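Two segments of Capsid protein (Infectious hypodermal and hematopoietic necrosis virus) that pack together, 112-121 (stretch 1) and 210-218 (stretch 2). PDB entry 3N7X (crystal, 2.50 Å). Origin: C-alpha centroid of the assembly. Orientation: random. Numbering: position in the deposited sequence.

Stretch 1 112-121: KVHKAGVVMH
Stretch 2, residues 210-218: AYTIHGDTR

Two segments of the capsid protein, at least 91 residues apart in sequence wherever they touch, pair as antiparallel strands. Stretch 1 is strand throughout; stretch 2 is strand from A210 to H214 and then leaves as a loop. The strand axes run at 163° and approach to 4.5 Å. The facing pairs, with CA-CA distances, are K115-H214 (4.4 Å), A116-I213 (5.4 Å), G117-T212 (3.9 Å), V118-Y211 (5.5 Å) and V119-A210 (4.1 Å): narrow non-hydrogen-bonded pairs alternate with wide hydrogen-bonded ones.

Each wide pair bonds twice. A116 N donates to I213 O at 3.0 Å and I213 N to A116 O at 2.7 Å; V118 N donates to Y211 O at 2.8 Å and Y211 N to V118 O at 2.9 Å. G215 N extends the ladder to H114 O at 3.0 Å. Most phi/psi values are extended, but H114 is kinked at -84/-62 and G117 is almost fully stretched at 174/-176. Glycine suits position 117: an ideal CB would lie 2.6 Å from Y211 O and 2.8 Å from T212 CG2, both clashes. The strands can therefore close until G117 CA is 3.1 Å from Y211 O. G215 (-81/156) is similar, since a CB there would fall 2.4 Å from V113 O; instead its CA makes a CA-H...O contact of 3.4 Å to V113 O.

A116, V118, Y211 and I213 share one face of the sheet, all buried. The small A116 leaves its CB 4.0 Å from I213 CG2, while the I213 side chain, chi1 t and chi2 t, leads its end away. V118 (t) adds a branched, apolar side chain to this buried face. Y211 (chi1 m, chi2 -76°) presents its ring edge to M120, whose m, t, m chain brings CE to 4.1 Å from Y211 CE2; the flexible thioether lets a side chain that starts sideways end nearer the partner.

The other face carries K115, V119, A210, T212 and H214. K115 is extended, all four chi angles t. K115 CG lies over one face of the H214 ring (chi1 m, chi2 77°), 4.2 Å from the ring centroid and 26° off the normal, a CH-pi contact; further out, K115 CE is 3.8 Å from H214 NE2. A long aliphatic stem suits this place because it can cover an imidazole while carrying its charge onward. V119 (t) sets CG2 3.9 Å from A210 CB. T212 (p) sets its CG2 beside G117, where there is no CB to meet it, and 4.4 Å from K115 CE.

Beyond the ladder, K112 (m, t, t, t) points toward stretch 2, its NZ donating to T217 O at 3.0 Å. T217 is p, with CG2 3.6 Å from ND1 of H114, which is m with chi2 -74°. One water accepts from V113 N (3.0 Å) and donates to D216 O (2.7 Å), bridging strand and loop. Within that loop R218 NH2 forms a salt bridge with OD1 of D216 (chi1 t) at 2.8 Å.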

# COMPACT_ATOMS: atom_id res chain seq x y z
N LYS A 112 49.43 54.52 54.30
CA LYS A 112 48.50 53.51 54.78
C LYS A 112 49.28 52.22 54.90
O LYS A 112 50.26 52.01 54.18
CB LYS A 112 47.40 53.20 53.76
CG LYS A 112 46.42 54.27 53.46
CD LYS A 112 45.44 53.76 52.41
CE LYS A 112 44.42 54.83 52.08
NZ LYS A 112 43.47 54.37 51.04
N VAL A 113 48.83 51.35 55.80
CA VAL A 113 49.44 50.04 55.95
C VAL A 113 48.33 49.08 55.56
O VAL A 113 47.25 49.07 56.17
CB VAL A 113 49.88 49.75 57.39
CG1 VAL A 113 50.39 48.32 57.48
CG2 VAL A 113 50.96 50.72 57.80
N HIS A 114 48.57 48.28 54.53
CA HIS A 114 47.58 47.33 54.07
C HIS A 114 47.63 46.04 54.86
O HIS A 114 46.67 45.68 55.54
CB HIS A 114 47.80 47.03 52.59
CG HIS A 114 47.41 48.16 51.69
ND1 HIS A 114 46.10 48.49 51.43
CD2 HIS A 114 48.16 49.08 51.03
CE1 HIS A 114 46.05 49.56 50.66
NE2 HIS A 114 47.29 49.94 50.41
N LYS A 115 48.76 45.37 54.79
CA LYS A 115 48.92 44.10 55.47
C LYS A 115 50.34 43.99 56.03
O LYS A 115 51.28 44.59 55.50
CB LYS A 115 48.66 42.98 54.45
CG LYS A 115 48.56 41.59 55.02
CD LYS A 115 48.35 40.57 53.89
CE LYS A 115 48.24 39.15 54.45
NZ LYS A 115 48.16 38.09 53.38
N ALA A 116 50.49 43.25 57.12
CA ALA A 116 51.79 43.06 57.73
C ALA A 116 51.72 41.79 58.56
O ALA A 116 50.62 41.35 58.92
CB ALA A 116 52.15 44.25 58.60
N GLY A 117 52.87 41.20 58.87
CA GLY A 117 52.85 39.99 59.66
C GLY A 117 54.18 39.30 59.83
O GLY A 117 55.22 39.78 59.37
N VAL A 118 54.13 38.15 60.50
CA VAL A 118 55.32 37.36 60.76
C VAL A 118 55.02 35.89 60.62
O VAL A 118 53.87 35.46 60.74
CB VAL A 118 55.82 37.55 62.20
CG1 VAL A 118 57.19 36.92 62.38
CG2 VAL A 118 55.87 39.01 62.52
N VAL A 119 56.07 35.14 60.38
CA VAL A 119 55.98 33.70 60.28
C VAL A 119 57.18 33.19 61.05
O VAL A 119 58.32 33.51 60.71
CB VAL A 119 56.09 33.18 58.84
CG1 VAL A 119 55.95 31.67 58.82
CG2 VAL A 119 55.02 33.81 57.98
N MET A 120 56.94 32.43 62.11
CA MET A 120 58.04 31.88 62.88
C MET A 120 58.15 30.42 62.45
O MET A 120 57.13 29.74 62.30
CB MET A 120 57.76 31.97 64.38
CG MET A 120 57.67 33.39 64.89
SD MET A 120 57.58 33.47 66.70
CE MET A 120 55.92 32.79 67.01
N HIS A 121 59.37 29.96 62.24
CA HIS A 121 59.58 28.58 61.82
C HIS A 121 60.97 28.09 62.21
O HIS A 121 61.73 28.80 62.87
CB HIS A 121 59.41 28.47 60.30
CG HIS A 121 60.41 29.26 59.51
ND1 HIS A 121 60.22 30.58 59.16
CD2 HIS A 121 61.62 28.91 59.00
CE1 HIS A 121 61.26 31.01 58.47
NE2 HIS A 121 62.12 30.02 58.36
N ALA A 210 52.16 31.57 61.55
CA ALA A 210 51.98 32.84 60.89
C ALA A 210 50.90 33.70 61.53
O ALA A 210 49.81 33.22 61.83
CB ALA A 210 51.65 32.61 59.42
N TYR A 211 51.22 34.97 61.73
CA TYR A 211 50.29 35.91 62.32
C TYR A 211 50.36 37.16 61.47
O TYR A 211 51.45 37.64 61.15
CB TYR A 211 50.70 36.22 63.76
CG TYR A 211 50.79 34.97 64.61
CD1 TYR A 211 49.63 34.34 65.08
CD2 TYR A 211 52.02 34.37 64.87
CE1 TYR A 211 49.71 33.13 65.79
CE2 TYR A 211 52.10 33.17 65.58
CZ TYR A 211 50.95 32.55 66.03
OH TYR A 211 51.04 31.36 66.70
N THR A 212 49.20 37.67 61.09
CA THR A 212 49.16 38.86 60.26
C THR A 212 48.16 39.87 60.79
O THR A 212 47.34 39.56 61.66
CB THR A 212 48.78 38.53 58.80
OG1 THR A 212 47.42 38.11 58.76
CG2 THR A 212 49.66 37.42 58.26
N ILE A 213 48.23 41.08 60.25
CA ILE A 213 47.31 42.13 60.64
C ILE A 213 47.02 42.95 59.40
O ILE A 213 47.90 43.20 58.58
CB ILE A 213 47.93 43.02 61.73
CG1 ILE A 213 46.98 44.18 62.06
CG2 ILE A 213 49.28 43.55 61.27
CD1 ILE A 213 47.40 44.98 63.27
N HIS A 214 45.76 43.33 59.23
CA HIS A 214 45.37 44.15 58.09
C HIS A 214 44.99 45.51 58.67
O HIS A 214 44.13 45.60 59.55
CB HIS A 214 44.17 43.55 57.36
CG HIS A 214 44.44 42.22 56.73
ND1 HIS A 214 44.50 41.04 57.45
CD2 HIS A 214 44.67 41.87 55.44
CE1 HIS A 214 44.75 40.03 56.63
NE2 HIS A 214 44.86 40.51 55.41
N GLY A 215 45.63 46.56 58.17
CA GLY A 215 45.34 47.89 58.67
C GLY A 215 44.09 48.48 58.04
O GLY A 215 43.69 48.08 56.95
N ASP A 216 43.47 49.42 58.74
CA ASP A 216 42.28 50.08 58.23
C ASP A 216 42.76 51.01 57.12
O ASP A 216 43.72 51.76 57.30
CB ASP A 216 41.62 50.90 59.32
CG ASP A 216 40.25 51.39 58.91
OD1 ASP A 216 39.26 50.76 59.33
OD2 ASP A 216 40.18 52.37 58.15
N THR A 217 42.09 50.97 55.98
CA THR A 217 42.51 51.78 54.85
C THR A 217 41.61 52.93 54.45
O THR A 217 41.80 53.52 53.38
CB THR A 217 42.73 50.90 53.60
OG1 THR A 217 41.53 50.17 53.32
CG2 THR A 217 43.87 49.92 53.83
N ARG A 218 40.64 53.28 55.28
CA ARG A 218 39.74 54.38 54.93
C ARG A 218 40.42 55.75 54.96
O ARG A 218 39.99 56.67 54.26
CB ARG A 218 38.51 54.40 55.86
CG ARG A 218 38.71 55.11 57.19
CD ARG A 218 37.55 54.80 58.11
NE ARG A 218 37.54 53.37 58.43
CZ ARG A 218 36.44 52.66 58.68
NH1 ARG A 218 35.24 53.23 58.65
NH2 ARG A 218 36.55 51.37 58.96
O HOH W 1 46.41 51.31 57.50
O HOH W 2 44.20 45.84 54.79